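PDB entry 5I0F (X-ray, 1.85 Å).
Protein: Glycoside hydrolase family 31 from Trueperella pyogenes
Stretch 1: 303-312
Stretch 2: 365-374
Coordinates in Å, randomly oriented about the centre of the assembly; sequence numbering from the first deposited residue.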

# COMPACT_ATOMS: atom_id res chain seq x y z
N GLU A 303 -5.47 12.92 16.38
CA GLU A 303 -5.35 13.73 17.60
C GLU A 303 -6.43 13.47 18.63
O GLU A 303 -6.52 14.20 19.61
CB GLU A 303 -5.23 15.23 17.24
CG GLU A 303 -3.95 15.44 16.45
CD GLU A 303 -3.55 16.88 16.24
OE1 GLU A 303 -2.37 17.08 15.93
OE2 GLU A 303 -4.39 17.80 16.32
N TRP A 304 -7.25 12.43 18.43
CA TRP A 304 -8.16 11.98 19.49
C TRP A 304 -7.37 11.00 20.35
O TRP A 304 -7.44 9.79 20.14
CB TRP A 304 -9.38 11.30 18.91
CG TRP A 304 -10.15 12.16 17.97
CD1 TRP A 304 -10.12 13.53 17.86
CD2 TRP A 304 -11.13 11.71 17.06
NE1 TRP A 304 -10.98 13.95 16.89
CE2 TRP A 304 -11.62 12.85 16.37
CE3 TRP A 304 -11.64 10.45 16.73
CZ2 TRP A 304 -12.61 12.76 15.40
CZ3 TRP A 304 -12.64 10.38 15.74
CH2 TRP A 304 -13.10 11.52 15.09
N ASN A 305 -6.60 11.55 21.29
CA ASN A 305 -5.63 10.76 22.04
C ASN A 305 -5.94 10.62 23.53
O ASN A 305 -5.06 10.29 24.32
CB ASN A 305 -4.21 11.25 21.79
CG ASN A 305 -3.89 12.55 22.49
OD1 ASN A 305 -4.76 13.39 22.73
ND2 ASN A 305 -2.61 12.74 22.80
N THR A 306 -7.20 10.87 23.88
CA THR A 306 -7.68 10.67 25.24
C THR A 306 -9.09 10.17 25.12
O THR A 306 -9.77 10.39 24.10
CB THR A 306 -7.69 11.96 26.12
OG1 THR A 306 -8.66 12.89 25.63
CG2 THR A 306 -6.35 12.63 26.17
N GLN A 307 -9.55 9.54 26.19
CA GLN A 307 -10.92 9.04 26.27
C GLN A 307 -11.90 10.20 26.15
O GLN A 307 -12.95 10.09 25.48
CB GLN A 307 -11.10 8.26 27.58
CG GLN A 307 -12.38 7.42 27.65
CD GLN A 307 -12.37 6.46 28.83
OE1 GLN A 307 -11.30 5.95 29.25
NE2 GLN A 307 -13.56 6.16 29.36
N SER A 308 -11.56 11.31 26.80
CA SER A 308 -12.34 12.53 26.70
C SER A 308 -12.48 13.03 25.26
O SER A 308 -13.58 13.39 24.83
CB SER A 308 -11.73 13.63 27.56
OG SER A 308 -12.55 14.77 27.56
N LEU A 309 -11.37 13.06 24.52
CA LEU A 309 -11.44 13.54 23.13
C LEU A 309 -12.27 12.63 22.21
O LEU A 309 -13.00 13.12 21.36
CB LEU A 309 -10.05 13.76 22.55
CG LEU A 309 -9.32 14.96 23.16
CD1 LEU A 309 -7.82 14.85 22.92
CD2 LEU A 309 -9.88 16.27 22.61
N VAL A 310 -12.18 11.31 22.41
CA VAL A 310 -12.95 10.37 21.61
C VAL A 310 -14.45 10.56 21.89
O VAL A 310 -15.26 10.73 20.96
CB VAL A 310 -12.55 8.90 21.85
CG1 VAL A 310 -13.52 7.95 21.17
CG2 VAL A 310 -11.12 8.64 21.37
N MET A 311 -14.79 10.57 23.17
CA MET A 311 -16.18 10.64 23.56
C MET A 311 -16.82 11.97 23.19
O MET A 311 -17.99 11.99 22.84
CB MET A 311 -16.32 10.35 25.05
CG MET A 311 -15.96 8.92 25.41
SD MET A 311 -16.92 7.65 24.55
CE MET A 311 -18.51 7.84 25.33
N GLU A 312 -16.06 13.07 23.23
CA GLU A 312 -16.55 14.38 22.78
C GLU A 312 -17.05 14.32 21.32
O GLU A 312 -18.11 14.87 20.98
CB GLU A 312 -15.46 15.47 22.94
CG GLU A 312 -15.78 16.81 22.26
CD GLU A 312 -14.68 17.86 22.36
OE1 GLU A 312 -13.50 17.51 22.59
OE2 GLU A 312 -15.00 19.07 22.17
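Stretch 2 (365-374) GAWPDPAGMI

Stretch 2 lies alongside stretch 1 as a matching loop-then-helix segment, joined to it where the helices begin by hydrogen bonds centred on Gln307 and, further along, by apolar side chains. Residues 365-369 are loop and residues 370-374 begin a helix; in stretch 1 the helix starts at Gln307. The two helices run almost parallel, their N-to-C directions 7° apart, with a closest axial approach of 11.3 Å. That spacing leaves room for side chains between them, while the backbones come closest in the loops: the CA atoms of Thr306 and Ala366 are 4.7 Å apart.

Each helix has its own N-cap. Thr306 OG1 accepts from Leu309 N at 2.9 Å, and Asp369 OD1 accepts from Gly372 N at 2.9 Å; short oxygen-bearing side chains suit this position, because amides in the first turn lack a preceding helical carbonyl. Gly372 also suits the tight cap, since a CB there would clash with Asp369 OD2.

Ala366 provides the backbone link. Ala366 O accepts from Gln307 N at 2.9 Å in a nearly straight bond, satisfying another amide of the first turn, and takes a bond from a water 2.8 Å away that in turn accepts from Ser308 N at 3.0 Å. The small methyl of Ala366 allows close approach, with its CB 4.1 Å from Thr306 CG2.

Gln307 has the largest area covered by the other stretch. Its extended side chain (chi1 and chi2 both t) reaches the start of the second helix, where Gln307 OE1 accepts from Asp369 N at 3.0 Å and Gln307 NE2 makes a weak bond of 3.2 Å to Asp369 O. An amide suits this place because it can both accept and donate. Pro368 N, 3.3 Å from Gln307 OE1, has no hydrogen to offer.

The broad indole of Trp367 covers the turn into the first helix. Gln307 N lies over one ring face, 3.4 Å from Trp367 CE3, and Thr306 C lies over the same face, 3.5 Å from Trp367 CH2. At the ring edge, Val310 CG2 packs 3.8 Å from Trp367 CH2. The polar NE1 of Trp367 donates to a water at 3.0 Å, and the same water lies 2.7 Å from Asn305 O, so it bridges the two stretches.

One turn into the second helix, Met373 points toward stretch 1. Its long, flexible side chain helps fill the space between the helices: Met373 CG lies 4.0 Å from Met311 SD, and Met373 SD lies 4.3 Å from Val310 CG1.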

# COMPACT_ATOMS: atom_id res chain seq x y z
N GLY A 365 -5.71 10.01 34.30
CA GLY A 365 -4.94 9.65 33.11
C GLY A 365 -5.71 9.84 31.82
O GLY A 365 -6.88 10.23 31.82
N ALA A 366 -5.06 9.56 30.70
CA ALA A 366 -5.65 9.80 29.40
C ALA A 366 -6.83 8.86 29.13
O ALA A 366 -7.77 9.26 28.43
CB ALA A 366 -4.60 9.65 28.31
N TRP A 367 -6.76 7.64 29.68
CA TRP A 367 -7.81 6.62 29.51
C TRP A 367 -8.22 6.04 30.89
O TRP A 367 -7.72 4.99 31.29
CB TRP A 367 -7.34 5.49 28.55
CG TRP A 367 -6.80 6.04 27.25
CD1 TRP A 367 -5.52 6.37 26.99
CD2 TRP A 367 -7.54 6.36 26.08
NE1 TRP A 367 -5.41 6.88 25.73
CE2 TRP A 367 -6.64 6.87 25.14
CE3 TRP A 367 -8.90 6.24 25.72
CZ2 TRP A 367 -7.03 7.30 23.88
CZ3 TRP A 367 -9.28 6.64 24.45
CH2 TRP A 367 -8.36 7.18 23.55
N PRO A 368 -9.14 6.72 31.61
CA PRO A 368 -9.50 6.26 32.95
C PRO A 368 -10.30 4.96 32.98
O PRO A 368 -10.30 4.31 34.01
CB PRO A 368 -10.31 7.44 33.53
CG PRO A 368 -10.77 8.20 32.35
CD PRO A 368 -9.72 8.04 31.31
N ASP A 369 -10.96 4.59 31.89
CA ASP A 369 -11.72 3.32 31.86
C ASP A 369 -11.95 2.91 30.40
O ASP A 369 -13.04 3.09 29.86
CB ASP A 369 -13.03 3.54 32.64
CG ASP A 369 -13.81 2.25 32.90
OD1 ASP A 369 -13.47 1.17 32.38
OD2 ASP A 369 -14.83 2.35 33.62
N PRO A 370 -10.90 2.39 29.73
CA PRO A 370 -11.09 2.04 28.32
C PRO A 370 -12.17 0.98 28.12
O PRO A 370 -12.94 1.06 27.17
CB PRO A 370 -9.69 1.57 27.86
CG PRO A 370 -8.93 1.31 29.11
CD PRO A 370 -9.52 2.19 30.17
N ALA A 371 -12.26 0.02 29.04
CA ALA A 371 -13.32 -0.99 28.95
C ALA A 371 -14.70 -0.33 29.02
O ALA A 371 -15.59 -0.73 28.30
CB ALA A 371 -13.18 -2.05 30.05
N GLY A 372 -14.85 0.69 29.87
CA GLY A 372 -16.08 1.49 29.98
C GLY A 372 -16.43 2.30 28.73
O GLY A 372 -17.58 2.34 28.32
N MET A 373 -15.44 2.93 28.13
CA MET A 373 -15.60 3.54 26.80
C MET A 373 -16.16 2.55 25.76
O MET A 373 -17.18 2.81 25.13
CB MET A 373 -14.28 4.13 26.31
CG MET A 373 -14.35 4.67 24.90
SD MET A 373 -12.75 5.25 24.38
CE MET A 373 -11.79 3.75 24.20
N ILE A 374 -15.53 1.39 25.65
CA ILE A 374 -15.93 0.41 24.64
C ILE A 374 -17.35 -0.12 24.91
O ILE A 374 -18.16 -0.20 23.99
CB ILE A 374 -14.88 -0.73 24.50
CG1 ILE A 374 -13.53 -0.14 24.03
CG2 ILE A 374 -15.36 -1.78 23.50
CD1 ILE A 374 -12.30 -0.91 24.43
O HOH W 1 -3.22 8.25 24.24
O HOH W 2 -9.60 11.26 29.04